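Local coordinates for protein amidohydrolase (Pseudomonas aeruginosa, PDB 2I5G) that probably acts as a metal-dependent dipeptidase of the M19 (membrane dipeptidase) family, hydrolysing dipeptides on a TIM-barrel scaffold, at residues A[222-234]-A[290-302]. The protein carries 2 engineered substitutions. Sequence-based numbering, arbitrary orientation.
Sequences DSTIDDYAEAIEY and FPNLTETLLKRGM. Engineered in segment 290-302: Lys299 (natural residue Glu).
Arg300, near the C-terminal end of 290-302, reaches over helix 225-234 between two acids. Its NE gives an N-H to Asp226 OD1 at 3.2 Å (156° at the hydrogen), close to the guanidinium plane, and the oxygen receives it on its anti lone pair. The carboxylate and guanidinium planes are 40° apart, and of this pair of groups only NE and OD1 come within bonding distance. On the other side NH1 is paired with the Glu233 carboxylate, although the modelled separation is implausibly short and its detail doubtful. The guanidinium lies across the helix backbone, with Asp226 O and Glu230 N over one face, toward its rim. One water joins this cluster, donating to Glu233 OE2 and to Arg300 O (2.6 Å). The aliphatic part of the arginine is used too: CD rests on Ala229 CB at 3.7 Å.

Deeper in, the contact is apolar. Leu293 divides its two methyls, sending CD1 to Ile225 CD1 at 3.7 Å, while CD2 approaches Tyr228 CE2 obliquely; the Tyr228 hydroxyl bonds to Val210 O. Leu297 CD2 lies against Ala229 CB (3.9 Å). On the side toward the barrel, Ile232 and Leu293 both touch Ile246 of strand 244-246, which places the pair of helices against the barrel wall.

Thr296 links the two regions. Its OG1 donates to Asn292 O (2.7 Å), a bond within its own helix, and meets Ile225 CG2 tip to tip; CG2 points between Asp226 and Ala229.

With axes 9.8 Å apart and crossing at -64°, helices 225-234 and 291-299 pair through a mainly hydrocarbon interior, and the charges gather along one margin. There Asp226 and, less certainly, Glu233 probably balance the arginine's charge, tying the end of 290-302 to helix 225-234.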
ATOM      1  N   ASP A 222       5.907  24.516 -26.556  1.00 24.42           N
ATOM      2  CA  ASP A 222       6.390  25.718 -27.228  1.00 24.00           C
ATOM      3  C   ASP A 222       7.428  26.425 -26.359  1.00 23.76           C
ATOM      4  O   ASP A 222       7.873  27.533 -26.672  1.00 24.16           O
ATOM      5  CB  ASP A 222       5.229  26.667 -27.508  1.00 19.25           C
ATOM      6  CG  ASP A 222       4.366  26.201 -28.653  1.00 21.09           C
ATOM      7  OD1 ASP A 222       3.310  26.822 -28.890  1.00 21.46           O
ATOM      8  OD2 ASP A 222       4.746  25.220 -29.323  1.00 24.01           O
ATOM      9  N   SER A 223       7.805  25.774 -25.264  1.00 18.47           N
ATOM     10  CA  SER A 223       8.775  26.338 -24.344  1.00 17.21           C
ATOM     11  C   SER A 223      10.185  26.302 -24.933  1.00 16.77           C
ATOM     12  O   SER A 223      10.492  25.487 -25.808  1.00 16.04           O
ATOM     13  CB  SER A 223       8.738  25.567 -23.023  1.00 19.97           C
ATOM     14  OG  SER A 223       7.441  25.603 -22.452  1.00 20.43           O
ATOM     15  N   THR A 224      11.035  27.202 -24.451  1.00 14.71           N
ATOM     16  CA  THR A 224      12.413  27.277 -24.905  1.00 14.26           C
ATOM     17  C   THR A 224      13.338  27.211 -23.697  1.00 14.40           C
ATOM     18  O   THR A 224      12.893  27.284 -22.549  1.00 12.94           O
ATOM     19  CB  THR A 224      12.689  28.587 -25.660  1.00 17.11           C
ATOM     20  OG1 THR A 224      12.662  29.688 -24.744  1.00 17.95           O
ATOM     21  CG2 THR A 224      11.635  28.807 -26.731  1.00 18.39           C
ATOM     22  N   ILE A 225      14.629  27.079 -23.967  1.00 12.50           N
ATOM     23  CA  ILE A 225      15.626  26.990 -22.917  1.00 10.63           C
ATOM     24  C   ILE A 225      15.429  28.144 -21.927  1.00 11.30           C
ATOM     25  O   ILE A 225      15.605  27.976 -20.722  1.00 12.96           O
ATOM     26  CB  ILE A 225      17.058  26.976 -23.564  1.00  9.15           C
ATOM     27  CG1 ILE A 225      17.977  26.023 -22.797  1.00  7.79           C
ATOM     28  CG2 ILE A 225      17.635  28.375 -23.645  1.00  5.19           C
ATOM     29  CD1 ILE A 225      18.277  26.436 -21.400  1.00 13.09           C
ATOM     30  N   ASP A 226      15.022  29.302 -22.441  1.00 18.35           N
ATOM     31  CA  ASP A 226      14.784  30.495 -21.619  1.00 19.34           C
ATOM     32  C   ASP A 226      13.582  30.369 -20.693  1.00 18.54           C
ATOM     33  O   ASP A 226      13.596  30.891 -19.582  1.00 18.99           O
ATOM     34  CB  ASP A 226      14.583  31.720 -22.510  1.00 36.98           C
ATOM     35  CG  ASP A 226      15.876  32.222 -23.107  1.00 40.50           C
ATOM     36  OD1 ASP A 226      16.679  32.814 -22.358  1.00 41.77           O
ATOM     37  OD2 ASP A 226      16.090  32.019 -24.322  1.00 42.44           O
ATOM     38  N   ASP A 227      12.536  29.694 -21.155  1.00 18.42           N
ATOM     39  CA  ASP A 227      11.342  29.508 -20.341  1.00 18.48           C
ATOM     40  C   ASP A 227      11.683  28.649 -19.134  1.00 17.78           C
ATOM     41  O   ASP A 227      11.014  28.705 -18.104  1.00 18.60           O
ATOM     42  CB  ASP A 227      10.240  28.838 -21.164  1.00 23.12           C
ATOM     43  CG  ASP A 227       9.676  29.756 -22.232  1.00 26.15           C
ATOM     44  OD1 ASP A 227       9.070  30.788 -21.871  1.00 28.24           O
ATOM     45  OD2 ASP A 227       9.842  29.447 -23.430  1.00 27.25           O
ATOM     46  N   TYR A 228      12.737  27.856 -19.272  1.00 13.07           N
ATOM     47  CA  TYR A 228      13.196  26.985 -18.200  1.00 11.92           C
ATOM     48  C   TYR A 228      13.934  27.846 -17.172  1.00 12.01           C
ATOM     49  O   TYR A 228      13.677  27.752 -15.972  1.00 12.00           O
ATOM     50  CB  TYR A 228      14.108  25.906 -18.789  1.00 11.27           C
ATOM     51  CG  TYR A 228      14.623  24.871 -17.817  1.00  9.05           C
ATOM     52  CD1 TYR A 228      13.839  24.428 -16.748  1.00  6.92           C
ATOM     53  CD2 TYR A 228      15.870  24.273 -18.013  1.00  7.33           C
ATOM     54  CE1 TYR A 228      14.282  23.410 -15.903  1.00  6.05           C
ATOM     55  CE2 TYR A 228      16.321  23.255 -17.179  1.00  7.44           C
ATOM     56  CZ  TYR A 228      15.521  22.824 -16.128  1.00  6.45           C
ATOM     57  OH  TYR A 228      15.948  21.785 -15.331  1.00  8.07           O
ATOM     58  N   ALA A 229      14.839  28.692 -17.646  1.00 15.09           N
ATOM     59  CA  ALA A 229      15.573  29.578 -16.750  1.00 15.63           C
ATOM     60  C   ALA A 229      14.558  30.436 -15.999  1.00 16.80           C
ATOM     61  O   ALA A 229      14.728  30.724 -14.820  1.00 18.05           O
ATOM     62  CB  ALA A 229      16.514  30.468 -17.543  1.00  6.73           C
ATOM     63  N   GLU A 230      13.499  30.841 -16.694  1.00 17.17           N
ATOM     64  CA  GLU A 230      12.453  31.657 -16.089  1.00 17.78           C
ATOM     65  C   GLU A 230      11.873  30.952 -14.868  1.00 17.17           C
ATOM     66  O   GLU A 230      11.719  31.548 -13.800  1.00 16.81           O
ATOM     67  CB  GLU A 230      11.338  31.918 -17.105  1.00 38.19           C
ATOM     68  CG  GLU A 230      10.094  32.572 -16.522  1.00 40.61           C
ATOM     69  CD  GLU A 230       9.008  32.814 -17.563  1.00 45.36           C
ATOM     70  OE1 GLU A 230       7.886  33.216 -17.176  1.00 44.20           O
ATOM     71  OE2 GLU A 230       9.272  32.608 -18.768  1.00 48.98           O
ATOM     72  N   ALA A 231      11.552  29.673 -15.032  1.00 18.19           N
ATOM     73  CA  ALA A 231      10.988  28.902 -13.937  1.00 16.78           C
ATOM     74  C   ALA A 231      12.028  28.707 -12.837  1.00 16.57           C
ATOM     75  O   ALA A 231      11.699  28.731 -11.655  1.00 17.72           O
ATOM     76  CB  ALA A 231      10.483  27.550 -14.447  1.00  3.29           C
ATOM     77  N   ILE A 232      13.284  28.526 -13.228  1.00 12.20           N
ATOM     78  CA  ILE A 232      14.354  28.334 -12.259  1.00 12.50           C
ATOM     79  C   ILE A 232      14.584  29.596 -11.442  1.00 13.45           C
ATOM     80  O   ILE A 232      14.988  29.529 -10.277  1.00 15.74           O
ATOM     81  CB  ILE A 232      15.669  27.909 -12.956  1.00  5.68           C
ATOM     82  CG1 ILE A 232      15.517  26.484 -13.493  1.00  4.05           C
ATOM     83  CG2 ILE A 232      16.846  27.986 -11.984  1.00  5.28           C
ATOM     84  CD1 ILE A 232      16.710  25.973 -14.206  1.00  5.84           C
ATOM     85  N   GLU A 233      14.318  30.747 -12.044  1.00 18.13           N
ATOM     86  CA  GLU A 233      14.495  32.011 -11.346  1.00 17.71           C
ATOM     87  C   GLU A 233      13.288  32.283 -10.446  1.00 18.19           C
ATOM     88  O   GLU A 233      13.431  32.856  -9.365  1.00 18.03           O
ATOM     89  CB  GLU A 233      14.703  33.131 -12.366  1.00 17.10           C
ATOM     90  CG  GLU A 233      15.909  32.866 -13.264  1.00 22.61           C
ATOM     91  CD  GLU A 233      16.003  33.796 -14.472  1.00 25.09           C
ATOM     92  OE1 GLU A 233      14.974  34.019 -15.148  1.00 24.32           O
ATOM     93  OE2 GLU A 233      17.118  34.287 -14.757  1.00 27.89           O
ATOM     94  N   TYR A 234      12.108  31.851 -10.888  1.00 11.26           N
ATOM     95  CA  TYR A 234      10.884  32.032 -10.115  1.00 10.24           C
ATOM     96  C   TYR A 234      11.040  31.270  -8.808  1.00 11.29           C
ATOM     97  O   TYR A 234      10.735  31.786  -7.737  1.00 12.35           O
ATOM     98  CB  TYR A 234       9.678  31.474 -10.884  1.00  9.07           C
ATOM     99  CG  TYR A 234       8.345  31.577 -10.164  1.00  8.47           C
ATOM    100  CD1 TYR A 234       7.542  32.706 -10.289  1.00  9.15           C
ATOM    101  CD2 TYR A 234       7.887  30.538  -9.358  1.00 10.15           C
ATOM    102  CE1 TYR A 234       6.305  32.800  -9.625  1.00  6.34           C
ATOM    103  CE2 TYR A 234       6.658  30.619  -8.692  1.00  8.50           C
ATOM    104  CZ  TYR A 234       5.870  31.753  -8.830  1.00  8.83           C
ATOM    105  OH  TYR A 234       4.647  31.820  -8.183  1.00  7.15           O
ATOM    106  N   PHE A 290      23.351  20.006 -22.103  1.00 16.95           N
ATOM    107  CA  PHE A 290      23.365  20.572 -20.754  1.00 17.46           C
ATOM    108  C   PHE A 290      24.069  21.934 -20.672  1.00 17.14           C
ATOM    109  O   PHE A 290      23.546  22.877 -20.074  1.00 17.94           O
ATOM    110  CB  PHE A 290      24.027  19.590 -19.782  1.00 24.36           C
ATOM    111  CG  PHE A 290      23.151  19.187 -18.630  1.00 26.87           C
ATOM    112  CD1 PHE A 290      22.873  20.082 -17.602  1.00 28.14           C
ATOM    113  CD2 PHE A 290      22.581  17.916 -18.584  1.00 27.37           C
ATOM    114  CE1 PHE A 290      22.039  19.718 -16.546  1.00 28.41           C
ATOM    115  CE2 PHE A 290      21.747  17.543 -17.535  1.00 26.75           C
ATOM    116  CZ  PHE A 290      21.475  18.446 -16.514  1.00 27.71           C
ATOM    117  N   PRO A 291      25.259  22.059 -21.280  1.00 13.08           N
ATOM    118  CA  PRO A 291      25.989  23.334 -21.240  1.00 12.72           C
ATOM    119  C   PRO A 291      25.254  24.597 -21.702  1.00 12.28           C
ATOM    120  O   PRO A 291      25.695  25.705 -21.408  1.00 13.37           O
ATOM    121  CB  PRO A 291      27.250  23.047 -22.068  1.00  3.05           C
ATOM    122  CG  PRO A 291      26.874  21.874 -22.912  1.00  3.45           C
ATOM    123  CD  PRO A 291      26.040  21.033 -21.991  1.00  2.43           C
ATOM    124  N   ASN A 292      24.138  24.450 -22.407  1.00 10.31           N
ATOM    125  CA  ASN A 292      23.390  25.621 -22.858  1.00 11.54           C
ATOM    126  C   ASN A 292      22.637  26.254 -21.696  1.00 13.99           C
ATOM    127  O   ASN A 292      22.187  27.400 -21.778  1.00 14.73           O
ATOM    128  CB  ASN A 292      22.383  25.238 -23.935  1.00  7.45           C
ATOM    129  CG  ASN A 292      23.036  24.654 -25.155  1.00  6.33           C
ATOM    130  OD1 ASN A 292      22.359  24.227 -26.086  1.00  7.81           O
ATOM    131  ND2 ASN A 292      24.359  24.628 -25.161  1.00  7.05           N
ATOM    132  N   LEU A 293      22.495  25.494 -20.615  1.00 23.52           N
ATOM    133  CA  LEU A 293      21.792  25.964 -19.435  1.00 23.91           C
ATOM    134  C   LEU A 293      22.709  26.846 -18.592  1.00 24.61           C
ATOM    135  O   LEU A 293      22.258  27.770 -17.913  1.00 24.50           O
ATOM    136  CB  LEU A 293      21.291  24.763 -18.632  1.00 27.30           C
ATOM    137  CG  LEU A 293      20.339  25.031 -17.466  1.00 28.18           C
ATOM    138  CD1 LEU A 293      19.264  26.030 -17.870  1.00 25.60           C
ATOM    139  CD2 LEU A 293      19.719  23.716 -17.033  1.00 28.60           C
ATOM    140  N   THR A 294      24.003  26.557 -18.637  1.00 20.54           N
ATOM    141  CA  THR A 294      24.978  27.346 -17.899  1.00 19.26           C
ATOM    142  C   THR A 294      25.113  28.674 -18.628  1.00 19.36           C
ATOM    143  O   THR A 294      25.075  29.741 -18.017  1.00 20.44           O
ATOM    144  CB  THR A 294      26.348  26.636 -17.853  1.00 13.50           C
ATOM    145  OG1 THR A 294      26.240  25.456 -17.047  1.00 13.43           O
ATOM    146  CG2 THR A 294      27.416  27.548 -17.264  1.00 14.01           C
ATOM    147  N   GLU A 295      25.263  28.596 -19.944  1.00 18.85           N
ATOM    148  CA  GLU A 295      25.394  29.784 -20.771  1.00 18.52           C
ATOM    149  C   GLU A 295      24.152  30.667 -20.664  1.00 18.35           C
ATOM    150  O   GLU A 295      24.261  31.886 -20.541  1.00 18.79           O
ATOM    151  CB  GLU A 295      25.626  29.376 -22.230  1.00 32.94           C
ATOM    152  CG  GLU A 295      25.486  30.514 -23.235  1.00 37.84           C
ATOM    153  CD  GLU A 295      25.840  30.095 -24.657  1.00 41.78           C
ATOM    154  OE1 GLU A 295      25.490  28.961 -25.054  1.00 44.00           O
ATOM    155  OE2 GLU A 295      26.458  30.909 -25.382  1.00 43.81           O
ATOM    156  N   THR A 296      22.973  30.052 -20.702  1.00 10.66           N
ATOM    157  CA  THR A 296      21.726  30.805 -20.614  1.00 10.26           C
ATOM    158  C   THR A 296      21.594  31.531 -19.283  1.00  9.46           C
ATOM    159  O   THR A 296      21.604  32.759 -19.239  1.00 10.82           O
ATOM    160  CB  THR A 296      20.495  29.891 -20.838  1.00 20.50           C
ATOM    161  OG1 THR A 296      20.470  29.450 -22.203  1.00 19.85           O
ATOM    162  CG2 THR A 296      19.205  30.644 -20.541  1.00 20.38           C
ATOM    163  N   LEU A 297      21.466  30.780 -18.197  1.00 21.10           N
ATOM    164  CA  LEU A 297      21.353  31.392 -16.878  1.00 21.40           C
ATOM    165  C   LEU A 297      22.402  32.493 -16.727  1.00 21.47           C
ATOM    166  O   LEU A 297      22.144  33.562 -16.159  1.00 20.77           O
ATOM    167  CB  LEU A 297      21.559  30.332 -15.793  1.00 12.67           C
ATOM    168  CG  LEU A 297      20.390  29.374 -15.560  1.00 11.84           C
ATOM    169  CD1 LEU A 297      20.875  28.161 -14.788  1.00 12.46           C
ATOM    170  CD2 LEU A 297      19.291  30.084 -14.799  1.00  8.59           C
ATOM    171  N   LEU A 298      23.584  32.221 -17.266  1.00 13.09           N
ATOM    172  CA  LEU A 298      24.704  33.147 -17.206  1.00 13.78           C
ATOM    173  C   LEU A 298      24.422  34.442 -17.969  1.00 14.68           C
ATOM    174  O   LEU A 298      24.553  35.540 -17.422  1.00 14.69           O
ATOM    175  CB  LEU A 298      25.941  32.453 -17.771  1.00 21.96           C
ATOM    176  CG  LEU A 298      27.326  32.975 -17.410  1.00 24.23           C
ATOM    177  CD1 LEU A 298      27.473  33.089 -15.902  1.00 24.74           C
ATOM    178  CD2 LEU A 298      28.361  32.009 -17.974  1.00 24.93           C
ATOM    179  N   LYS A 299      24.023  34.312 -19.229  1.00 23.05           N
ATOM    180  CA  LYS A 299      23.737  35.480 -20.052  1.00 25.41           C
ATOM    181  C   LYS A 299      22.393  36.078 -19.661  1.00 25.61           C
ATOM    182  O   LYS A 299      21.865  36.954 -20.342  1.00 25.87           O
ATOM    183  CB  LYS A 299      23.740  35.099 -21.538  1.00 30.73           C
ATOM    184  CG  LYS A 299      22.609  34.175 -21.972  1.00 33.38           C
ATOM    185  CD  LYS A 299      21.446  34.953 -22.585  1.00 34.69           C
ATOM    186  CE  LYS A 299      20.301  34.029 -23.005  1.00 36.28           C
ATOM    187  NZ  LYS A 299      20.679  33.025 -24.043  1.00 37.76           N
ATOM    188  N   ARG A 300      21.857  35.616 -18.540  1.00 21.41           N
ATOM    189  CA  ARG A 300      20.569  36.088 -18.078  1.00 20.66           C
ATOM    190  C   ARG A 300      20.653  36.985 -16.845  1.00 20.48           C
ATOM    191  O   ARG A 300      19.630  37.411 -16.315  1.00 20.26           O
ATOM    192  CB  ARG A 300      19.671  34.887 -17.803  1.00 27.83           C
ATOM    193  CG  ARG A 300      18.266  35.070 -18.302  1.00 28.07           C
ATOM    194  CD  ARG A 300      17.688  33.761 -18.781  1.00 28.29           C
ATOM    195  NE  ARG A 300      16.372  33.960 -19.374  1.00 28.04           N
ATOM    196  CZ  ARG A 300      15.302  34.340 -18.689  1.00 25.69           C
ATOM    197  NH1 ARG A 300      15.396  34.552 -17.386  1.00 25.80           N
ATOM    198  NH2 ARG A 300      14.147  34.524 -19.309  1.00 21.74           N
ATOM    199  N   GLY A 301      21.871  37.271 -16.393  1.00 15.03           N
ATOM    200  CA  GLY A 301      22.049  38.130 -15.234  1.00 17.21           C
ATOM    201  C   GLY A 301      22.588  37.455 -13.980  1.00 19.00           C
ATOM    202  O   GLY A 301      23.205  38.099 -13.126  1.00 18.42           O
HETATM  203  N   MSE A 302      22.356  36.155 -13.862  1.00 31.60           N
HETATM  204  CA  MSE A 302      22.820  35.404 -12.703  1.00 31.82           C
HETATM  205  C   MSE A 302      24.347  35.383 -12.683  1.00 29.36           C
HETATM  206  O   MSE A 302      24.983  35.009 -13.663  1.00 29.88           O
HETATM  207  CB  MSE A 302      22.264  33.977 -12.771  1.00 37.55           C
HETATM  208  CG  MSE A 302      22.358  33.182 -11.477  1.00 43.45           C
HETATM  209 SE   MSE A 302      21.509  31.427 -11.608  1.00 54.59          SE
HETATM  210  CE  MSE A 302      19.659  32.003 -11.633  1.00 47.39           C
TER
HETATM  211  O   HOH W   1      19.238  36.469 -13.900  1.00 34.94           O